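Local structure of inorganic pyrophosphatase (Anaplasma phagocytophilum, 3LD3) at residues 39-44 / 99-104; 65-70 / 161-166; 72-77 / 154-159; 78-83 / 91-96; 113-118 / 172-177. The protein probably catalyses the magnesium-dependent hydrolysis of inorganic pyrophosphate to two phosphate ions, working as a homohexamer. One frame throughout, in Å; residues are numbered along the deposited sequence.

Overall arrangement
Contact 4, the most central, pairs strands 76-79 and 92-95 by backbone bonds in the core of the curled sheet. Contact 1 lies beside it, where strand 37-41, the other neighbour of 76-79, leaves the sheet and meets a partly buried loop near other subunits. Contact 5 adds strand 172-179 to strand 106-119 at a more exposed edge and has the largest interface of the five. Helix 150-162 links contacts 2 and 3: in contact 3 it offers apolar and aromatic groups to a buried loop, whereas in contact 2, its centre about 17 Å from that of the chain, the residues just beyond the helix turn polar and join Arg65 round a phosphate.

Contact 1: 39-44 / 99-104; sequences VVIEVS and FPVMPG
Ile41 lays its branched side chain across Val101, the two crossing at about a right angle, with Ile41 CG1 3.8 Å from Val101 CG1. The second branch of the isoleucine, CG2, stands anti to the backbone N (CG1 has chi1 -61°) and rests 3.5 Å from the carbonyl oxygen of Val101. A beta-branched residue suits the place of Ile41, because CG1 and CG2 both touch close to the backbone. That same carbonyl receives the hydroxyl of Ser44: OG donates to Val101 O over 2.7 Å, approaching from above the carbonyl plane, 48° out of it. A short side chain suits a hydroxyl that must reach a carbonyl so near the backbone, with Ser44 CB 4.0 Å from Pro100 CB. Glu42 and Val43 both face Tyr77, a classic beta bulge where the chain turns a corner. In this pyrophosphatase fold the loop 99-104 leads into strand 106-119, and Gly104 N donates to Ile41 O at 2.7 Å and 177°, joining the loop to strand 37-41. The positive phi of Gly104 suits glycine. Just before it, the ring of Pro103 lies against Glu42, CB 3.4 Å from Glu42 O, an oxygen buried without a polar partner, while its CD lies 3.3 Å from Ser44 OG. On its outer side the loop meets a neighbouring subunit, Met102 and Pro103 packing on Met102 of that subunit.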
# COMPACT_ATOMS: atom_id res chain seq x y z
N VAL A 39 12.61 -0.57 21.82
CA VAL A 39 11.22 -0.17 21.70
C VAL A 39 10.49 -1.27 20.94
O VAL A 39 10.90 -1.63 19.85
CB VAL A 39 11.06 1.19 20.98
CG1 VAL A 39 9.56 1.58 20.82
CG2 VAL A 39 11.84 2.30 21.78
N VAL A 40 9.41 -1.77 21.53
CA VAL A 40 8.48 -2.68 20.87
C VAL A 40 7.43 -1.80 20.20
O VAL A 40 6.71 -1.06 20.88
CB VAL A 40 7.81 -3.63 21.89
CG1 VAL A 40 6.73 -4.52 21.20
CG2 VAL A 40 8.81 -4.50 22.59
N ILE A 41 7.36 -1.87 18.87
CA ILE A 41 6.46 -1.05 18.08
C ILE A 41 5.05 -1.59 18.19
O ILE A 41 4.82 -2.81 18.10
CB ILE A 41 6.92 -0.94 16.59
CG1 ILE A 41 8.30 -0.30 16.48
CG2 ILE A 41 5.89 -0.16 15.72
CD1 ILE A 41 8.39 1.10 17.17
N GLU A 42 4.13 -0.68 18.46
CA GLU A 42 2.69 -0.98 18.47
C GLU A 42 1.96 -0.41 17.26
O GLU A 42 1.00 -1.04 16.77
CB GLU A 42 2.04 -0.46 19.76
CG GLU A 42 2.54 -1.27 20.98
CD GLU A 42 2.10 -0.68 22.29
OE1 GLU A 42 2.26 0.54 22.42
OE2 GLU A 42 1.63 -1.44 23.17
N VAL A 43 2.35 0.78 16.81
CA VAL A 43 1.72 1.42 15.67
C VAL A 43 2.79 1.90 14.70
O VAL A 43 3.74 2.62 15.09
CB VAL A 43 0.81 2.64 16.07
CG1 VAL A 43 0.17 3.29 14.84
CG2 VAL A 43 -0.29 2.20 17.05
N SER A 44 2.62 1.56 13.43
CA SER A 44 3.56 1.95 12.39
C SER A 44 3.39 3.41 12.00
O SER A 44 2.28 3.92 11.93
CB SER A 44 3.37 1.11 11.14
OG SER A 44 3.55 -0.27 11.39
N PHE A 99 11.28 4.43 7.05
CA PHE A 99 10.15 3.60 6.63
C PHE A 99 9.40 3.13 7.85
O PHE A 99 9.94 3.13 8.91
CB PHE A 99 10.64 2.40 5.82
CG PHE A 99 11.30 2.79 4.56
CD1 PHE A 99 10.54 3.23 3.49
CD2 PHE A 99 12.68 2.79 4.46
CE1 PHE A 99 11.15 3.65 2.32
CE2 PHE A 99 13.29 3.18 3.26
CZ PHE A 99 12.52 3.64 2.21
N PRO A 100 8.13 2.71 7.69
CA PRO A 100 7.35 2.18 8.80
C PRO A 100 7.94 0.87 9.29
O PRO A 100 8.45 0.09 8.47
CB PRO A 100 5.98 1.95 8.19
CG PRO A 100 5.96 2.81 7.03
CD PRO A 100 7.32 2.83 6.48
N VAL A 101 7.82 0.63 10.58
CA VAL A 101 8.22 -0.61 11.20
C VAL A 101 6.94 -1.32 11.66
O VAL A 101 6.06 -0.70 12.31
CB VAL A 101 9.13 -0.34 12.40
CG1 VAL A 101 9.48 -1.63 13.15
CG2 VAL A 101 10.43 0.45 11.99
N MET A 102 6.84 -2.60 11.40
CA MET A 102 5.62 -3.31 11.67
C MET A 102 5.36 -3.49 13.16
O MET A 102 6.29 -3.65 13.96
CB MET A 102 5.64 -4.67 10.97
CG MET A 102 6.53 -5.63 11.57
SD MET A 102 6.43 -7.23 10.64
CE MET A 102 4.88 -7.80 10.80
N PRO A 103 4.08 -3.51 13.55
CA PRO A 103 3.78 -3.74 14.96
C PRO A 103 4.30 -5.08 15.40
O PRO A 103 4.22 -6.08 14.65
CB PRO A 103 2.25 -3.69 15.03
CG PRO A 103 1.86 -2.86 13.87
CD PRO A 103 2.88 -3.15 12.79
N GLY A 104 4.84 -5.11 16.60
CA GLY A 104 5.41 -6.30 17.17
C GLY A 104 6.91 -6.44 16.96
O GLY A 104 7.56 -7.24 17.65

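Contact 2: 65-70 / 161-166; sequences RFLPTA and SFYKKL. With PO4 (phosphate ion), chain C.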
# COMPACT_ATOMS: atom_id res chain seq x y z
N ARG A 65 -8.29 0.59 19.90
CA ARG A 65 -9.36 1.31 19.22
C ARG A 65 -8.96 1.69 17.80
O ARG A 65 -7.78 1.62 17.43
CB ARG A 65 -9.69 2.59 20.00
CG ARG A 65 -8.66 3.69 19.93
CD ARG A 65 -8.98 4.81 20.94
NE ARG A 65 -8.02 5.91 20.96
CZ ARG A 65 -6.88 5.95 21.63
NH1 ARG A 65 -6.44 4.89 22.30
NH2 ARG A 65 -6.12 7.04 21.59
N PHE A 66 -9.94 2.11 17.03
CA PHE A 66 -9.68 2.89 15.84
C PHE A 66 -9.79 4.37 16.27
O PHE A 66 -10.75 4.74 16.97
CB PHE A 66 -10.68 2.54 14.74
CG PHE A 66 -10.63 1.08 14.29
CD1 PHE A 66 -10.03 0.73 13.08
CD2 PHE A 66 -11.18 0.08 15.06
CE1 PHE A 66 -9.98 -0.60 12.68
CE2 PHE A 66 -11.14 -1.24 14.68
CZ PHE A 66 -10.52 -1.58 13.46
N LEU A 67 -8.83 5.20 15.90
CA LEU A 67 -8.92 6.61 16.32
C LEU A 67 -10.18 7.20 15.70
O LEU A 67 -10.46 6.99 14.54
CB LEU A 67 -7.71 7.42 15.86
CG LEU A 67 -6.29 7.01 16.24
CD1 LEU A 67 -5.25 8.05 15.78
CD2 LEU A 67 -6.25 6.78 17.76
N PRO A 68 -10.97 7.94 16.50
CA PRO A 68 -12.18 8.51 15.94
C PRO A 68 -11.92 9.73 15.08
O PRO A 68 -12.73 10.04 14.20
CB PRO A 68 -13.03 8.84 17.17
CG PRO A 68 -12.20 8.78 18.27
CD PRO A 68 -10.96 7.98 17.96
N THR A 69 -10.75 10.34 15.26
CA THR A 69 -10.28 11.49 14.52
C THR A 69 -9.53 11.01 13.27
O THR A 69 -8.99 9.87 13.26
CB THR A 69 -9.39 12.35 15.38
OG1 THR A 69 -8.38 11.56 16.03
CG2 THR A 69 -10.29 13.06 16.51
N ALA A 70 -9.51 11.85 12.25
CA ALA A 70 -8.85 11.53 10.97
C ALA A 70 -7.39 11.94 11.10
O ALA A 70 -6.91 12.89 10.42
CB ALA A 70 -9.52 12.20 9.80
N SER A 161 -2.35 17.01 20.99
CA SER A 161 -3.31 18.04 21.40
C SER A 161 -4.73 17.75 20.93
O SER A 161 -5.70 18.12 21.61
CB SER A 161 -2.88 19.43 20.90
OG SER A 161 -1.76 19.93 21.60
N PHE A 162 -4.87 17.07 19.77
CA PHE A 162 -6.18 17.01 19.10
C PHE A 162 -6.72 15.62 18.80
O PHE A 162 -7.93 15.46 18.54
CB PHE A 162 -6.17 17.89 17.84
CG PHE A 162 -5.89 19.34 18.12
CD1 PHE A 162 -6.75 20.08 18.94
CD2 PHE A 162 -4.77 19.98 17.60
CE1 PHE A 162 -6.47 21.40 19.23
CE2 PHE A 162 -4.49 21.31 17.89
CZ PHE A 162 -5.33 22.02 18.71
N TYR A 163 -5.87 14.59 18.84
CA TYR A 163 -6.33 13.26 18.43
C TYR A 163 -7.38 12.62 19.30
O TYR A 163 -8.10 11.73 18.84
CB TYR A 163 -5.17 12.28 18.22
CG TYR A 163 -4.58 11.60 19.42
CD1 TYR A 163 -4.41 10.22 19.44
CD2 TYR A 163 -4.17 12.31 20.53
CE1 TYR A 163 -3.78 9.58 20.52
CE2 TYR A 163 -3.57 11.68 21.62
CZ TYR A 163 -3.38 10.31 21.59
OH TYR A 163 -2.74 9.70 22.66
N LYS A 164 -7.48 13.09 20.56
CA LYS A 164 -8.45 12.59 21.51
C LYS A 164 -9.65 13.53 21.70
O LYS A 164 -10.50 13.26 22.55
CB LYS A 164 -7.80 12.36 22.88
CG LYS A 164 -7.01 11.06 22.98
CD LYS A 164 -6.16 11.03 24.27
CE LYS A 164 -5.65 9.64 24.56
NZ LYS A 164 -4.74 9.60 25.74
N LYS A 165 -9.77 14.58 20.88
CA LYS A 165 -10.82 15.57 21.07
C LYS A 165 -12.23 15.01 20.97
O LYS A 165 -13.17 15.60 21.52
CB LYS A 165 -10.67 16.73 20.08
CG LYS A 165 -9.64 17.74 20.47
CD LYS A 165 -10.13 18.68 21.58
CE LYS A 165 -8.98 19.46 22.13
NZ LYS A 165 -9.39 20.45 23.19
N LEU A 166 -12.41 13.92 20.23
CA LEU A 166 -13.75 13.33 20.07
C LEU A 166 -14.08 12.28 21.14
O LEU A 166 -15.17 11.70 21.12
CB LEU A 166 -13.91 12.75 18.66
CG LEU A 166 -13.77 13.80 17.57
CD1 LEU A 166 -13.97 13.21 16.16
CD2 LEU A 166 -14.75 14.98 17.79
P PO4 C . -3.22 6.39 24.50
O1 PO4 C . -3.31 7.30 25.71
O2 PO4 C . -4.37 5.40 24.48
O3 PO4 C . -3.29 7.19 23.22
O4 PO4 C . -1.88 5.66 24.57
O HOH W 1 -7.83 8.92 20.05
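The side chains of Arg65 and Tyr163 cross at about a right angle, guanidinium and phenol planes 43° apart, with Arg65 NH2 3.6 Å from Tyr163 CE1. Both groups point at one phosphate ion. Arg65, extended from CG to NE, reaches it with two nitrogens: NH1 donates to O2 at 3.0 Å and NH2 to O3 in a longer but straight bond (178°), O3 lying in the guanidinium plane. Tyr163 OH gives O3 a second, shorter bond of 2.6 Å, the oxygen lying near the ring plane at its edge. Lys164 runs extended beyond CG, its CG over one face of the tyrosine ring, and brings NZ to O1 at 2.7 Å; Lys121 NZ binds the ion too.

Closer to the backbone, Thr69 OG1 donates to Tyr163 O over 2.8 Å, and a water bridges that carbonyl to Arg65 NH2. Thr69 CG2 turns to Leu166 CD1, 3.7 Å away, so one polar and one apolar arm suit the site. Glu167 and Glu120 form salt bridges with Arg65 NE and Lys164 NZ. Arg65 and Tyr163 are predicted substrate ligands, and the phosphate, probably from the crystallisation liquor, is consistent with a pocket suited to a pyrophosphate anion.

Contact 3: 72-77 / 154-159; sequences YYPCNY and DSISHF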
# COMPACT_ATOMS: atom_id res chain seq x y z
N TYR A 72 -3.18 10.38 12.14
CA TYR A 72 -2.33 9.17 12.06
C TYR A 72 -1.10 9.45 12.89
O TYR A 72 -0.66 10.60 13.03
CB TYR A 72 -1.99 8.82 10.57
CG TYR A 72 -1.12 9.85 9.91
CD1 TYR A 72 0.26 9.79 10.00
CD2 TYR A 72 -1.69 10.89 9.16
CE1 TYR A 72 1.08 10.76 9.42
CE2 TYR A 72 -0.91 11.86 8.58
CZ TYR A 72 0.49 11.81 8.70
OH TYR A 72 1.32 12.82 8.16
N TYR A 73 -0.51 8.38 13.45
CA TYR A 73 0.73 8.54 14.23
C TYR A 73 1.87 9.04 13.34
O TYR A 73 2.19 8.42 12.34
CB TYR A 73 1.08 7.22 14.92
CG TYR A 73 0.27 7.00 16.18
CD1 TYR A 73 0.80 7.34 17.43
CD2 TYR A 73 -1.03 6.50 16.11
CE1 TYR A 73 0.04 7.17 18.60
CE2 TYR A 73 -1.81 6.33 17.27
CZ TYR A 73 -1.24 6.68 18.51
OH TYR A 73 -2.01 6.48 19.63
N PRO A 74 2.49 10.18 13.70
CA PRO A 74 3.51 10.76 12.81
C PRO A 74 4.90 10.10 12.85
O PRO A 74 5.80 10.45 12.06
CB PRO A 74 3.57 12.21 13.28
CG PRO A 74 3.20 12.18 14.71
CD PRO A 74 2.11 11.11 14.77
N CYS A 75 5.07 9.17 13.78
CA CYS A 75 6.27 8.34 13.89
C CYS A 75 5.75 6.94 14.21
O CYS A 75 4.59 6.78 14.57
CB CYS A 75 7.19 8.79 15.04
SG CYS A 75 7.68 10.47 15.02
N ASN A 76 6.62 5.95 14.11
CA ASN A 76 6.35 4.68 14.72
C ASN A 76 6.16 4.92 16.21
O ASN A 76 6.78 5.83 16.80
CB ASN A 76 7.51 3.72 14.48
CG ASN A 76 7.79 3.55 13.03
OD1 ASN A 76 7.01 2.91 12.31
ND2 ASN A 76 8.87 4.15 12.54
N TYR A 77 5.26 4.18 16.81
CA TYR A 77 4.93 4.35 18.22
C TYR A 77 4.93 3.04 18.98
O TYR A 77 4.34 2.05 18.57
CB TYR A 77 3.57 5.01 18.32
CG TYR A 77 3.09 5.33 19.70
CD1 TYR A 77 3.57 6.45 20.37
CD2 TYR A 77 2.12 4.56 20.33
CE1 TYR A 77 3.10 6.78 21.63
CE2 TYR A 77 1.65 4.87 21.60
CZ TYR A 77 2.14 6.00 22.23
OH TYR A 77 1.70 6.32 23.50
N ASP A 154 6.14 20.45 15.77
CA ASP A 154 4.82 21.01 15.97
C ASP A 154 3.70 20.04 15.54
O ASP A 154 2.65 20.03 16.16
CB ASP A 154 4.70 22.35 15.22
CG ASP A 154 5.51 23.47 15.87
OD1 ASP A 154 6.03 23.33 17.01
OD2 ASP A 154 5.65 24.52 15.21
N SER A 155 3.90 19.25 14.47
CA SER A 155 2.92 18.22 14.09
C SER A 155 2.74 17.19 15.21
O SER A 155 1.62 16.72 15.45
CB SER A 155 3.29 17.51 12.76
OG SER A 155 4.24 16.45 12.93
N ILE A 156 3.82 16.85 15.91
CA ILE A 156 3.70 15.91 17.02
C ILE A 156 2.89 16.52 18.16
O ILE A 156 1.98 15.88 18.68
CB ILE A 156 5.07 15.43 17.53
CG1 ILE A 156 5.78 14.65 16.42
CG2 ILE A 156 4.92 14.60 18.78
CD1 ILE A 156 7.27 14.30 16.80
N SER A 157 3.22 17.77 18.55
CA SER A 157 2.47 18.48 19.59
C SER A 157 0.99 18.57 19.20
O SER A 157 0.09 18.34 20.01
CB SER A 157 3.02 19.88 19.83
OG SER A 157 4.38 19.89 20.26
N HIS A 158 0.74 18.93 17.94
CA HIS A 158 -0.61 19.05 17.40
C HIS A 158 -1.37 17.71 17.49
O HIS A 158 -2.55 17.64 17.91
CB HIS A 158 -0.51 19.61 15.97
CG HIS A 158 -1.81 19.74 15.27
ND1 HIS A 158 -2.47 18.66 14.73
CD2 HIS A 158 -2.59 20.83 15.01
CE1 HIS A 158 -3.59 19.07 14.16
NE2 HIS A 158 -3.70 20.38 14.35
N PHE A 159 -0.70 16.62 17.09
CA PHE A 159 -1.29 15.30 17.15
C PHE A 159 -1.82 14.98 18.56
O PHE A 159 -2.95 14.56 18.73
CB PHE A 159 -0.31 14.23 16.66
CG PHE A 159 -0.84 12.82 16.75
CD1 PHE A 159 -1.64 12.29 15.74
CD2 PHE A 159 -0.58 12.03 17.87
CE1 PHE A 159 -2.18 10.99 15.84
CE2 PHE A 159 -1.11 10.74 17.97
CZ PHE A 159 -1.90 10.21 16.95
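Phe159 reaches from the helix 150-162 into the loop before strand 76-79. From CB its ring extends with CG anti to the backbone N (chi1 178°), which carries it off the helix toward the loop. CG is the first atom to meet a partner, with Pro74 CD 3.9 Å from it. That CD lies over the ring face, 16° off the normal at the ring centroid, a CH-pi contact. Along one side of the ring, CE1 comes 3.2 Å from the carbonyl oxygen of Tyr72. Along the other, CE2 reaches Tyr73 CE1 at 3.8 Å, and at the tip CZ stands above the centre of the tyrosine ring. The pair is therefore edge-to-face, the edge of Phe159 against the face of Tyr73, with centroids 4.8 Å apart and planes at 54°.

One turn back along the helix, Ile156 continues the apolar strip, its CG1 4.0 Å from Pro74 CG and its CD1 4.2 Å from Cys75 SG. The rigid proline ring fits between these two helix residues, turning CG to Ile156 and CD to Phe159. Phe159 also stacks on Tyr163, and Tyr73 touches Lys51 and the ring of Tyr77, so this aromatic cluster joins the helix to the sheet beside the predicted substrate site.

Contact 4: 78-83 / 91-96; sequences GFIPNT and VDVLVL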
# COMPACT_ATOMS: atom_id res chain seq x y z
N GLY A 78 5.60 3.03 20.12
CA GLY A 78 5.59 1.87 20.97
C GLY A 78 6.11 2.18 22.34
O GLY A 78 6.00 3.32 22.81
N PHE A 79 6.62 1.16 22.99
CA PHE A 79 7.05 1.26 24.39
C PHE A 79 8.38 0.58 24.72
O PHE A 79 8.81 -0.36 24.03
CB PHE A 79 5.95 0.71 25.32
CG PHE A 79 5.82 -0.79 25.27
CD1 PHE A 79 6.46 -1.60 26.19
CD2 PHE A 79 5.07 -1.40 24.26
CE1 PHE A 79 6.36 -2.98 26.13
CE2 PHE A 79 4.98 -2.79 24.19
CZ PHE A 79 5.61 -3.58 25.11
N ILE A 80 9.03 1.06 25.77
CA ILE A 80 10.25 0.44 26.27
C ILE A 80 9.89 -0.66 27.25
O ILE A 80 9.27 -0.40 28.31
CB ILE A 80 11.20 1.46 26.97
CG1 ILE A 80 11.46 2.69 26.10
CG2 ILE A 80 12.49 0.77 27.34
CD1 ILE A 80 12.25 3.81 26.82
N PRO A 81 10.23 -1.92 26.92
CA PRO A 81 9.97 -2.99 27.89
C PRO A 81 10.66 -2.80 29.24
O PRO A 81 11.75 -2.23 29.30
CB PRO A 81 10.54 -4.24 27.19
CG PRO A 81 10.54 -3.93 25.76
CD PRO A 81 10.85 -2.44 25.69
N ASN A 82 10.02 -3.27 30.30
CA ASN A 82 10.64 -3.28 31.61
C ASN A 82 10.89 -1.87 32.15
O ASN A 82 11.95 -1.61 32.74
CB ASN A 82 11.98 -4.01 31.57
CG ASN A 82 11.87 -5.36 32.04
OD1 ASN A 82 11.04 -6.13 31.56
ND2 ASN A 82 12.72 -5.71 33.02
N THR A 83 9.93 -1.00 31.90
CA THR A 83 9.94 0.35 32.43
C THR A 83 8.60 0.65 33.11
O THR A 83 7.55 0.13 32.71
CB THR A 83 10.26 1.41 31.36
OG1 THR A 83 9.29 1.39 30.30
CG2 THR A 83 11.66 1.21 30.82
N VAL A 91 7.29 3.39 29.44
CA VAL A 91 7.57 4.62 28.74
C VAL A 91 7.20 4.49 27.27
O VAL A 91 7.56 3.50 26.62
CB VAL A 91 9.08 4.95 28.80
CG1 VAL A 91 9.41 6.20 27.96
CG2 VAL A 91 9.56 5.11 30.28
N ASP A 92 6.42 5.46 26.78
CA ASP A 92 6.01 5.50 25.38
C ASP A 92 7.04 6.26 24.57
O ASP A 92 7.56 7.30 25.00
CB ASP A 92 4.66 6.20 25.27
CG ASP A 92 3.56 5.42 25.96
OD1 ASP A 92 3.56 4.17 25.88
OD2 ASP A 92 2.70 6.08 26.60
N VAL A 93 7.33 5.74 23.38
CA VAL A 93 8.31 6.32 22.48
C VAL A 93 7.76 6.45 21.06
O VAL A 93 7.23 5.48 20.49
CB VAL A 93 9.61 5.46 22.45
CG1 VAL A 93 10.74 6.18 21.65
CG2 VAL A 93 10.09 5.14 23.87
N LEU A 94 7.99 7.63 20.49
CA LEU A 94 7.84 7.92 19.09
C LEU A 94 9.19 7.69 18.41
O LEU A 94 10.19 8.35 18.71
CB LEU A 94 7.40 9.37 18.88
CG LEU A 94 5.99 9.71 19.41
CD1 LEU A 94 5.91 11.21 19.88
CD2 LEU A 94 4.98 9.38 18.38
N VAL A 95 9.22 6.74 17.49
CA VAL A 95 10.47 6.42 16.76
C VAL A 95 10.37 6.90 15.31
O VAL A 95 9.64 6.34 14.50
CB VAL A 95 10.77 4.88 16.81
CG1 VAL A 95 12.08 4.59 16.07
CG2 VAL A 95 10.82 4.38 18.20
N LEU A 96 11.08 7.97 15.00
CA LEU A 96 11.14 8.48 13.65
C LEU A 96 12.05 7.57 12.86
O LEU A 96 13.12 7.24 13.34
CB LEU A 96 11.68 9.92 13.65
CG LEU A 96 11.86 10.55 12.26
CD1 LEU A 96 10.57 10.66 11.45
CD2 LEU A 96 12.55 11.93 12.48
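The hydroxyl of Thr83 is gripped by two bonds: OG1 donates to Ile80 O at 2.7 Å, within its own segment, and accepts from Val91 N at 3.0 Å across the contact. With OG1 set between the backbone N and carbonyl carbon (chi1 60°), one oxygen ties the bend after strand 76-79 to the start of strand 92-95. Threonine suits this place because its carbon side serves too, CB lying 3.9 Å from Val91 CG2.

From there the two chains run antiparallel. Ile80 N donates to Val91 O, nearly along the C=O axis, and Gly78 and Val93 form a hydrogen-bonded pair, with Val93 N to Gly78 O at 2.8 Å and a return bond from Gly78 N to Val93 O. Between these bonds lies the non-hydrogen-bonded pair Phe79 and Asp92. On the face that carries Val93, Ile80 crosses the valine with CG1 3.6 Å from Val93 CG2, while its CD1 meets Val91 CG1, the isoleucine and Val91 lying side by side and pointing the same way. The helix 180-195 packs on this patch, Ile187 against Ile80 and Ala190 against Val91.

Asp92 projects to the other face beside Phe79, where its OD2 forms a salt bridge with Lys126 close to Asp124; both aspartates are predicted magnesium ligands. The paired backbone thus fixes the root of a probable metal-binding carboxylate, with Ile80, Val91 and Val93 making an apolar face and Asp92 meeting Lys126 and Asp124 on the other.

Contact 5: 113-118 / 172-177; sequences GVLMMN and VSVGCW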
# COMPACT_ATOMS: atom_id res chain seq x y z
N GLY A 113 14.75 13.48 22.67
CA GLY A 113 13.97 14.49 23.36
C GLY A 113 12.74 13.88 23.96
O GLY A 113 12.48 12.67 23.85
N VAL A 114 11.97 14.71 24.62
CA VAL A 114 10.73 14.26 25.21
C VAL A 114 9.72 15.39 25.21
O VAL A 114 10.07 16.53 25.51
CB VAL A 114 10.97 13.67 26.60
CG1 VAL A 114 11.76 14.65 27.50
CG2 VAL A 114 9.68 13.21 27.22
N LEU A 115 8.48 15.06 24.83
CA LEU A 115 7.41 16.03 24.85
C LEU A 115 6.63 15.78 26.12
O LEU A 115 6.04 14.71 26.31
CB LEU A 115 6.50 15.88 23.63
CG LEU A 115 5.38 16.89 23.48
CD1 LEU A 115 5.90 18.34 23.46
CD2 LEU A 115 4.55 16.54 22.19
N MET A 116 6.63 16.77 27.02
CA MET A 116 5.86 16.65 28.24
C MET A 116 4.38 16.91 27.98
O MET A 116 4.01 17.81 27.22
CB MET A 116 6.37 17.62 29.32
CG MET A 116 7.85 17.56 29.59
SD MET A 116 8.54 15.91 29.87
CE MET A 116 7.73 15.35 31.38
N MET A 117 3.53 16.13 28.62
CA MET A 117 2.11 16.33 28.52
C MET A 117 1.44 15.63 29.68
O MET A 117 1.98 14.66 30.23
CB MET A 117 1.57 15.79 27.19
CG MET A 117 1.61 14.31 27.04
SD MET A 117 1.21 13.83 25.33
CE MET A 117 2.51 14.64 24.42
N ASN A 118 0.28 16.17 30.04
CA ASN A 118 -0.59 15.60 31.05
C ASN A 118 -1.90 15.22 30.39
O ASN A 118 -2.43 15.98 29.59
CB ASN A 118 -0.87 16.62 32.15
CG ASN A 118 0.35 16.96 32.95
OD1 ASN A 118 0.53 18.11 33.36
ND2 ASN A 118 1.22 15.97 33.17
N VAL A 172 -5.91 16.00 26.75
CA VAL A 172 -4.47 16.15 26.74
C VAL A 172 -4.09 17.62 26.82
O VAL A 172 -4.58 18.46 26.06
CB VAL A 172 -3.87 15.55 25.48
CG1 VAL A 172 -2.33 15.59 25.58
CG2 VAL A 172 -4.37 14.11 25.28
N SER A 173 -3.24 17.95 27.77
CA SER A 173 -2.67 19.28 27.84
C SER A 173 -1.18 19.11 27.56
O SER A 173 -0.45 18.53 28.36
CB SER A 173 -2.95 19.95 29.19
OG SER A 173 -2.28 21.20 29.28
N VAL A 174 -0.76 19.58 26.39
CA VAL A 174 0.59 19.38 25.91
C VAL A 174 1.46 20.52 26.40
O VAL A 174 1.06 21.68 26.27
CB VAL A 174 0.63 19.27 24.37
CG1 VAL A 174 2.10 19.18 23.87
CG2 VAL A 174 -0.17 18.03 23.93
N GLY A 175 2.63 20.16 26.95
CA GLY A 175 3.64 21.09 27.45
C GLY A 175 4.75 21.36 26.46
O GLY A 175 4.52 21.48 25.26
N CYS A 176 5.98 21.43 26.95
CA CYS A 176 7.10 21.79 26.10
C CYS A 176 7.97 20.58 25.81
O CYS A 176 7.89 19.58 26.50
CB CYS A 176 7.93 22.86 26.78
SG CYS A 176 6.99 24.37 26.97
N TRP A 177 8.80 20.72 24.78
CA TRP A 177 9.85 19.75 24.49
C TRP A 177 11.00 19.94 25.48
O TRP A 177 11.33 21.09 25.87
CB TRP A 177 10.38 19.99 23.07
CG TRP A 177 9.43 19.52 22.01
CD1 TRP A 177 8.56 20.27 21.28
CD2 TRP A 177 9.32 18.19 21.52
NE1 TRP A 177 7.88 19.48 20.39
CE2 TRP A 177 8.32 18.19 20.51
CE3 TRP A 177 9.95 16.99 21.84
CZ2 TRP A 177 7.94 17.05 19.84
CZ3 TRP A 177 9.57 15.83 21.17
CH2 TRP A 177 8.59 15.89 20.16
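Leu115 carries CG anti to its backbone nitrogen (chi1 -177°), and Trp177 has CG anti to its carbonyl carbon; together these torsions set the leucine branches over the indole. CD1 sits over one face of the five-membered ring, 3.7 Å from its centroid and 5° off the normal, a nearly vertical CH-pi contact. The same methyl also meets Val174 CG1 at 3.9 Å, the leucine and valine crossing at about a right angle, while Leu115 CB lies near the six-membered ring at CZ3. A slim branched side chain suits the niche, since its two methyls can serve the indole and the valine at once.

The strands 106-119 and 172-179 run antiparallel here, their short axes at 150°, and a beta bulge shifts the register by one between Leu115 and Met117. Within the bulge Met116 N donates to Cys176 O, and Met116 O accepts from Gly175 N at 2.7 Å; beyond it Asn118 and Ser173 exchange two bonds, the one from Ser173 N to Asn118 O being 2.8 Å long and nearly straight. Gly175 has no side chain, which suits the close approach of its N to Met116 O.

Further along the face that holds Leu115, Trp177 and Val174, Met117 has its CB 3.9 Å from Val174 CA. Its unbranched chain, bent at chi3, lets SD reach Val172 CG1 at 4.0 Å. Helix 150-162 packs on this face, with Phe160 against Met117, Ser161 against Val174, and Leu153 and Ser157 against Trp177.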